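PDB 4ZXO: glycosyl hydrolase family 26 from Bacteroides ovatus, which probably hydrolyses beta-mannans such as galactomannan, as a family 26 glycoside hydrolase (beta-mannanase) built on a TIM barrel. Local coordinates for residues V13-N18 with P158-P163; D33-G38 with G55-V60; D77-A82 with N303-S308; E86-Q91 with I98-H103; V236-R241 with T283-P288. One frame throughout, in Å; residues are numbered along the deposited sequence.

Contact 1. Residues V13-N18 with P158-P163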
# COMPACT_ATOMS: atom_id res chain seq x y z
N VAL A 13 -11.27 13.06 -2.94
CA VAL A 13 -11.59 13.06 -4.36
C VAL A 13 -10.47 13.66 -5.19
O VAL A 13 -10.15 13.15 -6.26
CB VAL A 13 -12.91 13.82 -4.62
CG1 VAL A 13 -13.17 13.88 -6.11
CG2 VAL A 13 -14.01 13.14 -3.85
N ALA A 14 -9.84 14.73 -4.69
CA ALA A 14 -8.73 15.31 -5.42
C ALA A 14 -7.60 14.29 -5.52
O ALA A 14 -6.98 14.17 -6.60
CB ALA A 14 -8.25 16.54 -4.76
N LEU A 15 -7.30 13.56 -4.44
CA LEU A 15 -6.25 12.56 -4.56
C LEU A 15 -6.56 11.56 -5.64
O LEU A 15 -5.68 11.24 -6.45
CB LEU A 15 -6.05 11.85 -3.22
CG LEU A 15 -5.08 10.64 -3.23
CD1 LEU A 15 -3.67 11.13 -3.69
CD2 LEU A 15 -4.97 9.99 -1.87
N LEU A 16 -7.80 11.03 -5.64
CA LEU A 16 -8.18 10.05 -6.66
C LEU A 16 -8.06 10.62 -8.06
O LEU A 16 -7.53 9.97 -8.95
CB LEU A 16 -9.60 9.55 -6.45
CG LEU A 16 -10.07 8.45 -7.39
CD1 LEU A 16 -9.10 7.24 -7.38
CD2 LEU A 16 -11.42 8.08 -6.89
N GLN A 17 -8.54 11.86 -8.24
CA GLN A 17 -8.45 12.45 -9.57
C GLN A 17 -6.97 12.63 -10.00
O GLN A 17 -6.64 12.40 -11.14
CB GLN A 17 -9.24 13.77 -9.64
CG GLN A 17 -10.79 13.56 -9.60
CD GLN A 17 -11.39 12.47 -10.59
OE1 GLN A 17 -12.12 11.56 -10.17
NE2 GLN A 17 -11.03 12.55 -11.86
N ASN A 18 -6.07 12.93 -9.06
CA ASN A 18 -4.67 13.07 -9.42
C ASN A 18 -4.02 11.70 -9.68
O ASN A 18 -3.19 11.58 -10.60
CB ASN A 18 -3.95 13.90 -8.33
CG ASN A 18 -4.25 15.40 -8.51
OD1 ASN A 18 -3.95 15.95 -9.57
ND2 ASN A 18 -4.91 16.01 -7.57
N PRO A 158 -6.48 12.24 3.43
CA PRO A 158 -6.82 11.09 2.58
C PRO A 158 -5.75 10.00 2.75
O PRO A 158 -4.56 10.28 2.92
CB PRO A 158 -6.80 11.64 1.14
CG PRO A 158 -7.01 13.10 1.32
CD PRO A 158 -6.24 13.44 2.61
N VAL A 159 -6.19 8.76 2.73
CA VAL A 159 -5.29 7.59 2.79
C VAL A 159 -5.73 6.55 1.79
O VAL A 159 -6.92 6.37 1.56
CB VAL A 159 -5.33 6.97 4.25
CG1 VAL A 159 -4.79 5.53 4.31
CG2 VAL A 159 -4.61 7.94 5.18
N VAL A 160 -4.77 5.88 1.15
CA VAL A 160 -5.10 4.69 0.36
C VAL A 160 -4.99 3.50 1.29
O VAL A 160 -3.90 3.13 1.70
CB VAL A 160 -4.19 4.51 -0.85
CG1 VAL A 160 -4.51 3.18 -1.62
CG2 VAL A 160 -4.31 5.74 -1.77
N PHE A 161 -6.12 2.89 1.63
CA PHE A 161 -6.14 1.79 2.60
C PHE A 161 -6.19 0.47 1.79
O PHE A 161 -7.00 0.35 0.83
CB PHE A 161 -7.35 1.93 3.50
CG PHE A 161 -7.50 0.85 4.54
CD1 PHE A 161 -6.43 0.47 5.34
CD2 PHE A 161 -8.76 0.27 4.77
CE1 PHE A 161 -6.58 -0.55 6.32
CE2 PHE A 161 -8.92 -0.71 5.78
CZ PHE A 161 -7.84 -1.10 6.55
N ARG A 162 -5.29 -0.45 2.11
CA ARG A 162 -5.05 -1.64 1.29
C ARG A 162 -5.12 -2.89 2.14
O ARG A 162 -4.09 -3.56 2.36
CB ARG A 162 -3.64 -1.49 0.63
CG ARG A 162 -3.32 -2.51 -0.40
CD ARG A 162 -1.99 -2.17 -1.06
NE ARG A 162 -0.87 -2.22 -0.13
CZ ARG A 162 -0.08 -3.30 0.05
NH1 ARG A 162 -0.37 -4.47 -0.57
NH2 ARG A 162 0.94 -3.26 0.91
N PRO A 163 -6.30 -3.23 2.65
CA PRO A 163 -6.43 -4.41 3.51
C PRO A 163 -6.52 -5.68 2.64
O PRO A 163 -6.70 -5.58 1.42
CB PRO A 163 -7.76 -4.15 4.23
CG PRO A 163 -8.58 -3.45 3.16
CD PRO A 163 -7.57 -2.48 2.55

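Contact 2. Residues D33-G38 with G55-V60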
# COMPACT_ATOMS: atom_id res chain seq x y z
N ASP A 33 7.23 2.46 5.92
CA ASP A 33 7.78 2.86 7.23
C ASP A 33 8.94 3.87 7.06
O ASP A 33 9.84 3.94 7.89
CB ASP A 33 8.21 1.61 8.03
CG ASP A 33 7.03 0.96 8.73
OD1 ASP A 33 5.99 1.65 8.87
OD2 ASP A 33 7.14 -0.22 9.12
N ASP A 34 8.87 4.67 5.99
CA ASP A 34 10.03 5.45 5.58
C ASP A 34 10.54 6.42 6.64
O ASP A 34 11.77 6.55 6.85
CB ASP A 34 9.67 6.25 4.32
CG ASP A 34 10.90 6.98 3.77
OD1 ASP A 34 11.85 6.29 3.31
OD2 ASP A 34 10.94 8.23 3.82
N THR A 35 9.61 7.09 7.33
CA THR A 35 9.99 8.05 8.35
C THR A 35 9.87 7.51 9.76
O THR A 35 10.09 8.26 10.73
CB THR A 35 9.14 9.32 8.22
OG1 THR A 35 7.76 8.91 8.01
CG2 THR A 35 9.61 10.13 7.02
N ALA A 36 9.56 6.22 9.89
CA ALA A 36 9.52 5.60 11.22
C ALA A 36 10.89 5.05 11.65
O ALA A 36 11.25 5.15 12.83
CB ALA A 36 8.47 4.50 11.24
N TYR A 37 11.61 4.42 10.72
CA TYR A 37 12.93 3.83 11.05
C TYR A 37 13.62 3.43 9.74
O TYR A 37 13.04 3.52 8.66
CB TYR A 37 12.76 2.60 12.00
CG TYR A 37 11.84 1.55 11.41
CD1 TYR A 37 12.27 0.74 10.36
CD2 TYR A 37 10.54 1.39 11.89
CE1 TYR A 37 11.44 -0.23 9.80
CE2 TYR A 37 9.69 0.43 11.35
CZ TYR A 37 10.13 -0.36 10.28
OH TYR A 37 9.28 -1.27 9.68
N GLY A 38 14.87 2.98 9.84
CA GLY A 38 15.61 2.50 8.69
C GLY A 38 16.83 1.77 9.18
O GLY A 38 16.92 1.42 10.38
N GLY A 55 17.95 12.84 -1.26
CA GLY A 55 17.72 14.22 -0.89
C GLY A 55 16.27 14.64 -0.85
O GLY A 55 15.99 15.79 -0.48
N ALA A 56 15.34 13.78 -1.24
CA ALA A 56 13.93 14.13 -1.09
C ALA A 56 13.16 13.01 -0.43
O ALA A 56 13.48 11.83 -0.60
CB ALA A 56 13.29 14.42 -2.41
N TYR A 57 12.09 13.38 0.25
CA TYR A 57 11.17 12.37 0.75
C TYR A 57 10.42 11.64 -0.41
O TYR A 57 10.11 12.24 -1.44
CB TYR A 57 10.14 12.99 1.68
CG TYR A 57 10.68 13.46 2.99
CD1 TYR A 57 11.07 12.55 3.97
CD2 TYR A 57 10.81 14.82 3.25
CE1 TYR A 57 11.54 12.99 5.22
CE2 TYR A 57 11.29 15.27 4.48
CZ TYR A 57 11.63 14.36 5.45
OH TYR A 57 12.12 14.83 6.64
N PRO A 58 10.11 10.35 -0.24
CA PRO A 58 9.33 9.64 -1.25
C PRO A 58 7.91 10.27 -1.38
O PRO A 58 7.35 10.79 -0.41
CB PRO A 58 9.28 8.21 -0.73
CG PRO A 58 9.46 8.34 0.73
CD PRO A 58 10.41 9.48 0.92
N GLY A 59 7.37 10.24 -2.59
CA GLY A 59 6.04 10.77 -2.83
C GLY A 59 4.96 10.01 -2.08
O GLY A 59 3.90 10.56 -1.78
N VAL A 60 5.21 8.73 -1.79
CA VAL A 60 4.27 7.91 -1.00
C VAL A 60 4.99 7.33 0.20
O VAL A 60 6.13 6.86 0.09
CB VAL A 60 3.74 6.73 -1.81
CG1 VAL A 60 2.76 5.89 -0.98
CG2 VAL A 60 3.04 7.19 -3.13

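Contact 3. Residues D77-A82 with N303-S308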
# COMPACT_ATOMS: atom_id res chain seq x y z
N ASP A 77 4.87 -3.97 14.14
CA ASP A 77 6.30 -3.71 13.94
C ASP A 77 6.83 -2.78 15.01
O ASP A 77 7.90 -2.18 14.87
CB ASP A 77 6.51 -3.16 12.52
CG ASP A 77 6.34 -4.27 11.48
OD1 ASP A 77 6.90 -5.35 11.70
OD2 ASP A 77 5.64 -4.14 10.46
N LYS A 78 6.10 -2.70 16.12
CA LYS A 78 6.52 -1.99 17.33
C LYS A 78 6.61 -0.46 17.12
O LYS A 78 7.38 0.23 17.83
CB LYS A 78 7.83 -2.56 17.89
CG LYS A 78 7.70 -4.04 18.17
CD LYS A 78 8.92 -4.55 18.96
CE LYS A 78 8.80 -6.08 19.19
NZ LYS A 78 9.94 -6.62 20.00
N VAL A 79 5.79 0.08 16.20
CA VAL A 79 5.72 1.52 16.03
C VAL A 79 4.43 2.02 16.65
O VAL A 79 3.35 1.43 16.41
CB VAL A 79 5.72 1.94 14.55
CG1 VAL A 79 5.72 3.46 14.44
CG2 VAL A 79 6.99 1.39 13.85
N SER A 80 4.49 3.07 17.49
CA SER A 80 3.26 3.42 18.19
C SER A 80 2.25 4.04 17.20
O SER A 80 2.64 4.70 16.25
CB SER A 80 3.51 4.42 19.34
OG SER A 80 3.92 5.70 18.81
N PHE A 81 0.98 3.86 17.49
CA PHE A 81 -0.04 4.48 16.67
C PHE A 81 0.04 5.99 16.78
O PHE A 81 -0.26 6.69 15.81
CB PHE A 81 -1.42 3.94 17.05
CG PHE A 81 -1.56 2.48 16.75
CD1 PHE A 81 -1.47 2.05 15.43
CD2 PHE A 81 -1.70 1.54 17.77
CE1 PHE A 81 -1.54 0.69 15.13
CE2 PHE A 81 -1.73 0.18 17.49
CZ PHE A 81 -1.66 -0.25 16.15
N ALA A 82 0.43 6.52 17.94
CA ALA A 82 0.54 7.97 18.05
C ALA A 82 1.68 8.49 17.14
O ALA A 82 1.58 9.58 16.53
CB ALA A 82 0.75 8.38 19.50
N ASN A 303 12.72 -0.78 5.48
CA ASN A 303 14.14 -0.99 5.82
C ASN A 303 14.22 -1.39 7.27
O ASN A 303 14.19 -0.54 8.15
CB ASN A 303 14.96 0.28 5.53
CG ASN A 303 15.25 0.46 4.05
OD1 ASN A 303 14.60 -0.17 3.20
ND2 ASN A 303 16.22 1.32 3.73
N ALA A 304 14.23 -2.70 7.54
CA ALA A 304 13.99 -3.21 8.90
C ALA A 304 15.14 -2.96 9.85
O ALA A 304 16.18 -3.63 9.78
CB ALA A 304 13.67 -4.72 8.85
N ARG A 305 14.93 -2.07 10.79
CA ARG A 305 15.97 -1.69 11.72
C ARG A 305 16.37 -2.86 12.56
O ARG A 305 17.49 -2.94 12.96
CB ARG A 305 15.56 -0.49 12.56
CG ARG A 305 14.72 -0.74 13.79
CD ARG A 305 13.29 -1.08 13.47
NE ARG A 305 12.33 -0.73 14.49
CZ ARG A 305 11.13 -1.28 14.55
NH1 ARG A 305 10.81 -2.19 13.68
NH2 ARG A 305 10.27 -0.91 15.43
N GLU A 306 15.44 -3.77 12.75
CA GLU A 306 15.64 -4.90 13.65
C GLU A 306 16.19 -6.13 12.93
O GLU A 306 16.49 -7.15 13.58
CB GLU A 306 14.32 -5.25 14.38
CG GLU A 306 13.36 -6.15 13.59
CD GLU A 306 12.49 -5.46 12.60
OE1 GLU A 306 12.67 -4.25 12.32
OE2 GLU A 306 11.60 -6.15 12.05
N LYS A 307 16.34 -6.06 11.61
CA LYS A 307 16.89 -7.18 10.83
C LYS A 307 17.60 -6.56 9.62
O LYS A 307 17.00 -6.41 8.56
CB LYS A 307 15.78 -8.15 10.42
CG LYS A 307 16.22 -9.44 9.69
CD LYS A 307 14.96 -10.27 9.35
CE LYS A 307 15.23 -11.57 8.60
NZ LYS A 307 13.95 -12.27 8.21
N SER A 308 18.88 -6.21 9.79
CA SER A 308 19.52 -5.26 8.91
C SER A 308 19.81 -5.77 7.48
O SER A 308 20.27 -5.01 6.62
CB SER A 308 20.81 -4.76 9.58
OG SER A 308 21.74 -5.80 9.68
O HOH W 1 9.34 -5.12 12.97

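Contact 4. Residues E86-Q91 with I98-H103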
# COMPACT_ATOMS: atom_id res chain seq x y z
N GLU A 86 1.50 11.01 13.71
CA GLU A 86 2.43 12.12 13.45
C GLU A 86 3.07 12.03 12.08
O GLU A 86 3.12 13.02 11.35
CB GLU A 86 3.54 12.13 14.47
CG GLU A 86 3.24 12.73 15.76
CD GLU A 86 4.52 12.87 16.60
OE1 GLU A 86 5.51 12.15 16.33
OE2 GLU A 86 4.57 13.73 17.48
N TYR A 87 3.53 10.84 11.71
CA TYR A 87 4.24 10.70 10.44
C TYR A 87 3.28 10.95 9.30
O TYR A 87 3.67 11.50 8.25
CB TYR A 87 4.89 9.32 10.26
CG TYR A 87 5.79 8.94 11.40
CD1 TYR A 87 6.48 9.92 12.14
CD2 TYR A 87 5.95 7.58 11.77
CE1 TYR A 87 7.30 9.54 13.22
CE2 TYR A 87 6.77 7.22 12.84
CZ TYR A 87 7.45 8.18 13.54
OH TYR A 87 8.26 7.83 14.59
N ILE A 88 2.04 10.49 9.48
CA ILE A 88 1.03 10.70 8.45
C ILE A 88 0.70 12.19 8.28
O ILE A 88 0.64 12.69 7.14
CB ILE A 88 -0.23 9.87 8.79
CG1 ILE A 88 0.11 8.38 8.55
CG2 ILE A 88 -1.46 10.26 7.91
CD1 ILE A 88 -0.88 7.42 9.22
N ILE A 89 0.50 12.89 9.39
CA ILE A 89 0.25 14.33 9.35
C ILE A 89 1.40 15.06 8.67
O ILE A 89 1.18 15.96 7.85
CB ILE A 89 -0.02 14.82 10.77
CG1 ILE A 89 -1.40 14.34 11.18
CG2 ILE A 89 -0.01 16.31 10.88
CD1 ILE A 89 -1.60 14.45 12.66
N GLU A 90 2.63 14.67 8.99
CA GLU A 90 3.79 15.33 8.39
C GLU A 90 3.94 15.05 6.90
O GLU A 90 4.34 15.94 6.14
CB GLU A 90 5.07 14.92 9.12
CG GLU A 90 5.00 15.38 10.56
CD GLU A 90 6.13 14.86 11.44
OE1 GLU A 90 7.08 14.22 10.97
OE2 GLU A 90 6.04 15.09 12.66
N GLN A 91 3.59 13.84 6.46
CA GLN A 91 3.68 13.52 5.04
C GLN A 91 2.63 14.30 4.29
O GLN A 91 2.90 14.83 3.21
CB GLN A 91 3.55 12.00 4.83
CG GLN A 91 3.45 11.56 3.34
CD GLN A 91 4.77 11.71 2.57
OE1 GLN A 91 5.69 12.45 2.98
NE2 GLN A 91 4.87 11.00 1.45
N ILE A 98 -0.22 9.03 1.47
CA ILE A 98 -0.13 7.98 2.47
C ILE A 98 -0.93 6.75 2.10
O ILE A 98 -2.03 6.86 1.64
CB ILE A 98 -0.64 8.49 3.86
CG1 ILE A 98 0.21 9.67 4.36
CG2 ILE A 98 -0.69 7.35 4.93
CD1 ILE A 98 -0.34 11.05 3.99
N SER A 99 -0.33 5.58 2.29
CA SER A 99 -1.08 4.33 2.17
C SER A 99 -0.94 3.52 3.44
O SER A 99 0.07 3.63 4.16
CB SER A 99 -0.58 3.52 0.96
OG SER A 99 -1.38 2.34 0.82
N LEU A 100 -1.97 2.76 3.80
CA LEU A 100 -1.92 1.93 5.01
C LEU A 100 -2.30 0.50 4.67
O LEU A 100 -3.35 0.29 4.01
CB LEU A 100 -2.90 2.45 6.08
CG LEU A 100 -2.52 3.85 6.55
CD1 LEU A 100 -3.67 4.39 7.42
CD2 LEU A 100 -1.24 3.84 7.39
N SER A 101 -1.47 -0.45 5.06
CA SER A 101 -1.84 -1.85 4.97
C SER A 101 -2.30 -2.34 6.34
O SER A 101 -2.24 -1.60 7.32
CB SER A 101 -0.67 -2.69 4.43
OG SER A 101 0.52 -2.33 5.10
N TRP A 102 -2.77 -3.58 6.41
CA TRP A 102 -3.34 -4.08 7.67
C TRP A 102 -3.03 -5.55 7.82
O TRP A 102 -3.84 -6.42 7.39
CB TRP A 102 -4.89 -3.87 7.67
CG TRP A 102 -5.54 -4.09 9.01
CD1 TRP A 102 -4.93 -4.06 10.25
CD2 TRP A 102 -6.92 -4.34 9.24
NE1 TRP A 102 -5.88 -4.31 11.23
CE2 TRP A 102 -7.10 -4.49 10.64
CE3 TRP A 102 -8.02 -4.50 8.39
CZ2 TRP A 102 -8.34 -4.77 11.23
CZ3 TRP A 102 -9.28 -4.76 8.98
CH2 TRP A 102 -9.43 -4.88 10.40
N HIS A 103 -1.88 -5.84 8.42
CA HIS A 103 -1.58 -7.24 8.72
C HIS A 103 -2.32 -7.64 10.03
O HIS A 103 -1.73 -7.73 11.14
CB HIS A 103 -0.06 -7.46 8.85
CG HIS A 103 0.65 -7.49 7.54
ND1 HIS A 103 0.97 -6.34 6.83
CD2 HIS A 103 1.18 -8.52 6.85
CE1 HIS A 103 1.66 -6.68 5.75
NE2 HIS A 103 1.79 -8.00 5.73

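Contact 5. Residues V236-R241 with T283-P288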
# COMPACT_ATOMS: atom_id res chain seq x y z
N VAL A 236 4.59 -7.60 -6.24
CA VAL A 236 5.47 -8.51 -6.96
C VAL A 236 6.90 -8.17 -6.58
O VAL A 236 7.34 -7.04 -6.81
CB VAL A 236 5.32 -8.40 -8.53
CG1 VAL A 236 6.25 -9.39 -9.22
CG2 VAL A 236 3.85 -8.55 -8.97
N TYR A 237 7.61 -9.14 -5.96
CA TYR A 237 9.01 -8.95 -5.56
C TYR A 237 9.98 -9.67 -6.49
O TYR A 237 9.61 -10.65 -7.15
CB TYR A 237 9.23 -9.45 -4.12
CG TYR A 237 8.66 -8.50 -3.09
CD1 TYR A 237 9.46 -7.53 -2.45
CD2 TYR A 237 7.32 -8.56 -2.77
CE1 TYR A 237 8.92 -6.67 -1.51
CE2 TYR A 237 6.76 -7.68 -1.84
CZ TYR A 237 7.56 -6.73 -1.22
OH TYR A 237 7.00 -5.88 -0.29
N GLN A 238 11.21 -9.19 -6.56
CA GLN A 238 12.20 -9.91 -7.33
C GLN A 238 12.88 -11.04 -6.51
O GLN A 238 13.48 -10.81 -5.45
CB GLN A 238 13.29 -8.99 -7.86
CG GLN A 238 14.37 -9.82 -8.60
CD GLN A 238 15.37 -8.95 -9.34
OE1 GLN A 238 15.00 -7.94 -9.97
NE2 GLN A 238 16.65 -9.34 -9.30
N PHE A 239 12.80 -12.25 -7.05
CA PHE A 239 13.52 -13.37 -6.47
C PHE A 239 14.61 -13.80 -7.41
O PHE A 239 15.72 -14.14 -6.96
CB PHE A 239 12.56 -14.54 -6.14
CG PHE A 239 11.60 -14.18 -5.09
CD1 PHE A 239 12.05 -14.04 -3.79
CD2 PHE A 239 10.30 -13.87 -5.39
CE1 PHE A 239 11.17 -13.62 -2.76
CE2 PHE A 239 9.40 -13.48 -4.37
CZ PHE A 239 9.84 -13.33 -3.07
N GLU A 240 14.32 -13.78 -8.69
CA GLU A 240 15.33 -13.98 -9.74
C GLU A 240 15.03 -12.97 -10.85
O GLU A 240 13.88 -12.72 -11.16
CB GLU A 240 15.29 -15.42 -10.24
CG GLU A 240 16.38 -15.75 -11.24
CD GLU A 240 15.97 -15.50 -12.66
OE1 GLU A 240 14.75 -15.57 -12.97
OE2 GLU A 240 16.88 -15.21 -13.47
N ARG A 241 16.07 -12.37 -11.43
CA ARG A 241 15.81 -11.20 -12.26
C ARG A 241 14.97 -11.49 -13.50
O ARG A 241 14.04 -10.74 -13.78
CB ARG A 241 17.12 -10.58 -12.69
CG ARG A 241 16.97 -9.34 -13.52
CD ARG A 241 18.33 -8.70 -13.80
NE ARG A 241 18.13 -7.45 -14.50
CZ ARG A 241 18.04 -7.34 -15.82
NH1 ARG A 241 18.11 -8.44 -16.58
NH2 ARG A 241 17.90 -6.14 -16.38
N THR A 283 17.91 1.53 -12.07
CA THR A 283 17.84 1.91 -13.48
C THR A 283 17.96 0.76 -14.42
O THR A 283 17.56 0.85 -15.58
CB THR A 283 18.93 2.94 -13.89
OG1 THR A 283 20.25 2.37 -13.74
CG2 THR A 283 18.79 4.19 -13.03
N GLY A 284 18.53 -0.33 -13.94
CA GLY A 284 18.79 -1.42 -14.85
C GLY A 284 17.73 -2.50 -14.88
O GLY A 284 17.66 -3.25 -15.83
N THR A 285 16.94 -2.58 -13.83
CA THR A 285 15.85 -3.58 -13.77
C THR A 285 14.49 -2.93 -13.54
O THR A 285 13.58 -3.10 -14.34
CB THR A 285 16.13 -4.61 -12.67
OG1 THR A 285 17.35 -5.28 -12.99
CG2 THR A 285 15.05 -5.67 -12.61
N LEU A 286 14.32 -2.17 -12.46
CA LEU A 286 12.99 -1.66 -12.15
C LEU A 286 12.47 -0.62 -13.16
O LEU A 286 11.35 -0.74 -13.71
CB LEU A 286 13.00 -1.04 -10.75
CG LEU A 286 11.64 -0.51 -10.29
CD1 LEU A 286 10.56 -1.56 -10.10
CD2 LEU A 286 11.73 0.30 -8.99
N LEU A 287 13.25 0.43 -13.38
CA LEU A 287 12.77 1.54 -14.24
C LEU A 287 12.41 1.11 -15.64
O LEU A 287 11.35 1.49 -16.14
CB LEU A 287 13.81 2.65 -14.26
CG LEU A 287 13.35 3.94 -14.99
CD1 LEU A 287 12.05 4.55 -14.40
CD2 LEU A 287 14.46 5.00 -14.97
N PRO A 288 13.23 0.26 -16.28
CA PRO A 288 12.82 -0.09 -17.66
C PRO A 288 11.53 -0.86 -17.75
O PRO A 288 10.86 -0.78 -18.78
CB PRO A 288 13.96 -0.97 -18.18
CG PRO A 288 15.18 -0.54 -17.36
CD PRO A 288 14.60 -0.19 -15.96

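Contact 1. Residues V13-N18 with P158-P163
The puckered ring of Pro-158 is met at its CB by a single methyl of Leu-15, CD2, the two atoms being 3.9 Å apart, and the two side chains run obliquely to one another. The aromatic ring of Phe-161, further along 158-163, takes no part in this meeting; one of its faces carries Pro-163 CD, 3.7 Å above the plane and shifted toward the rim. Leu-15 addresses the beginning of the strand rather than its far end. Its CG stands opposite the backbone N (chi1 173°), a setting that sends the isobutyl group out from helix 10-19, and CD2 then reaches a second partner, the CG2 methyl of Val-160, at 4.3 Å. One methyl therefore bridges the proline before strand 159-162 and the second residue of that strand, and every group involved is apolar and buried. Leu-15 also touches Met-97 and Leu-204, which belong to the strands flanking 159-162, while the proline ring is additionally packed by Glu-11 and Thr-12 of the same helix. At the other end of the segment, remote from the helix, Arg-162 forms salt bridges with Asp-235 and Glu-270. A leucine directed from a helix into the starts of three neighbouring parallel strands is consistent with that helix covering the N-terminal end of the barrel in this example of the TIM-barrel fold.

Contact 2. Residues D33-G38 with G55-V60
Asp-34 points OD2 of its carboxylate at the CD-CG edge of Pro-58, standing 3.2 Å from CD and 3.4 Å from CG of the proline. The two side chains arrive from opposite directions, and CG of the aspartate, swung to the far side from its own N (chi1 -174°), lies 3.6 Å from Pro-58 CG. This leaves the charged group pressed against carbon on one side, while its polar demands are met by others: OD1 is hydrogen-bonded to His-31 ND1 and OD2 to Ser-48 OG. Both segments belong to one beta-alpha-beta unit of the TIM barrel: segment 33-38 follows strand 27-32, whereas the loop 55-60 leads from helix 49-54 into the parallel neighbour 60-64. Beside the aspartate, the methyl of Thr-35 approaches the ring of Tyr-57 at an oblique slant, CG2 to CE1 3.9 Å, the side chains crossing at about a right angle. Asp-34 OD2 lies at the edge of that same ring, near its plane, at 4.3 Å from Tyr-57 CD1. The phenol is anchored by a hydrogen bond from its OH group to Gly-46 O, and Arg-94 makes a cation-pi contact with the ring.

Contact 3. Residues D77-A82 with N303-S308
Arg-305 turns the NH1-NH2 end of its guanidinium toward the backbone carbonyl of Asp-77, so that a single oxygen faces both terminal nitrogens. The stronger bond runs from NH2 to Asp-77 O at 2.7 Å, fairly straight at 159°, with the oxygen only 6° out of the guanidinium plane. From NH1 the same oxygen is 3.1 Å away, and that second bond is weak. CG of the arginine sits between its backbone N and carbonyl carbon (chi1 83°), and a bend at chi2 carries the chain back across to 77-82; there NH2 also rests 3.8 Å from Lys-78 CB. Arg-305 occupies the type I turn Ala-304 to Lys-307, in the loop after strand 295-300, so the contact links loops at the C-terminal end of the barrel, the end where TIM-barrel enzymes carry their active sites. Glu-306 is oriented quite differently: Arg-305 NH1 meets its OE1 at 3.1 Å from above the carboxylate plane, completing a salt bridge, and Arg-302 pairs with OE2. A leucine in place of Arg-305 would probably leave the Asp-77 carbonyl without either of these donors and deprive both Glu-306 and Glu-42, which pairs with NE, of a countercharge. Tyr-37 makes a cation-pi contact with the guanidinium. A water bonded to Asp-77 OD1 at 2.8 Å also reaches Glu-306 OE2 and Arg-305 NH1, both weakly.

Contact 4. Residues E86-Q91 with I98-H103
Ile-98 projects from its strand into the flank of the helix that carries Ile-88, and the pair illustrates how a beta-alpha-beta unit (strand 60-64, helix 81-93, strand 97-101) is sealed in a TIM barrel. Starting at CB, the side chain of Ile-98 divides. The CG2 branch goes to Ile-88, whose CG1 lies 3.8 Å from it. The other branch begins with CG1, set opposite the carbonyl carbon (chi1 -61°), which wedges between Ile-88 CG2 at 4.0 Å and Gln-91 CG at 3.9 Å. The tip, CD1, stays against the aliphatic part of Gln-91, the two chains sliding past one another in opposite directions. An alanine in place of Ile-98 would probably open a gap between helix and strand, with Ile-88 and the methylenes of Gln-91 losing their main apolar partner across this contact. Beyond that methylene stem the amide of Gln-91 turns to polar company, NE2 to Pro-58 O and OE1 to Arg-94. Two residues further along the strand, Leu-100 meets Ile-88 tip to tip, CD2 to CD1 at 4.0 Å, and leans also on Phe-63, Val-159 and Leu-146. The helix segment runs roughly antiparallel to the strand (152°), the segment axes approaching to 9.8 Å. Where the two elements come together, Ile-98 CD1 abuts the helix backbone itself, 3.7 Å from Ile-88 O.

Contact 5. Residues V236-R241 with T283-P288
Arg-241 grips the helix segment 283-288 at two neighbouring places with one edge of its guanidinium. NE donates to Thr-285 OG1 at 2.8 Å with an angle of 160°, and NH2 donates to Gly-284 O at 3.0 Å, less straight at 144°. Both acceptors lie in the guanidinium plane, although NH2 itself stands above the plane of the carbonyl it meets. The arginine chain, extended from CG to NE, spans the gap from the start of helix 241-262. This is the tight part; the arginine lies on the solvent side, while the Thr-285 it binds is buried. The inner touch is buried but slighter: Thr-285 CG2 lies 3.5 Å from Gln-238 OE1, an amide oxygen hydrogen-bonded to Trp-281 NE1. The contact ties the loop after strand 231-235 and the first turn of helix 241-262 to helix 281-290. Helix 281-290 has a wider pi-type turn at 283-286 and is kinked at Pro-288, whose nitrogen carries no hydrogen for the usual bond back to Gly-284 O. A charged donor from the neighbouring helix therefore serves a carbonyl that the proline cannot, and with two neutral acceptors the arginine is likely to keep its positive charge uncompensated across this contact.

From the N terminus, helix 10-19 waits until strand 159-162 for its partner, so contact 1 closes a long loop spanning the first half of the barrel. Within that loop lie contact 2, which returns 33-38 to the entry of the next strand, and contact 4, a short closure of helix 81-93 on strand 97-101. Contact 3 opens between these two, joining the loop before helix 81-93 to the loop after strand 295-300; it therefore crosses contact 1 while enclosing contacts 4 and 5. Contact 5 follows contact 1 in series, tying a loop to helix 281-290. Contacts 1 and 4 meet through neighbouring strands of the same sheet, and contacts 2, 3 and 4 touch one another.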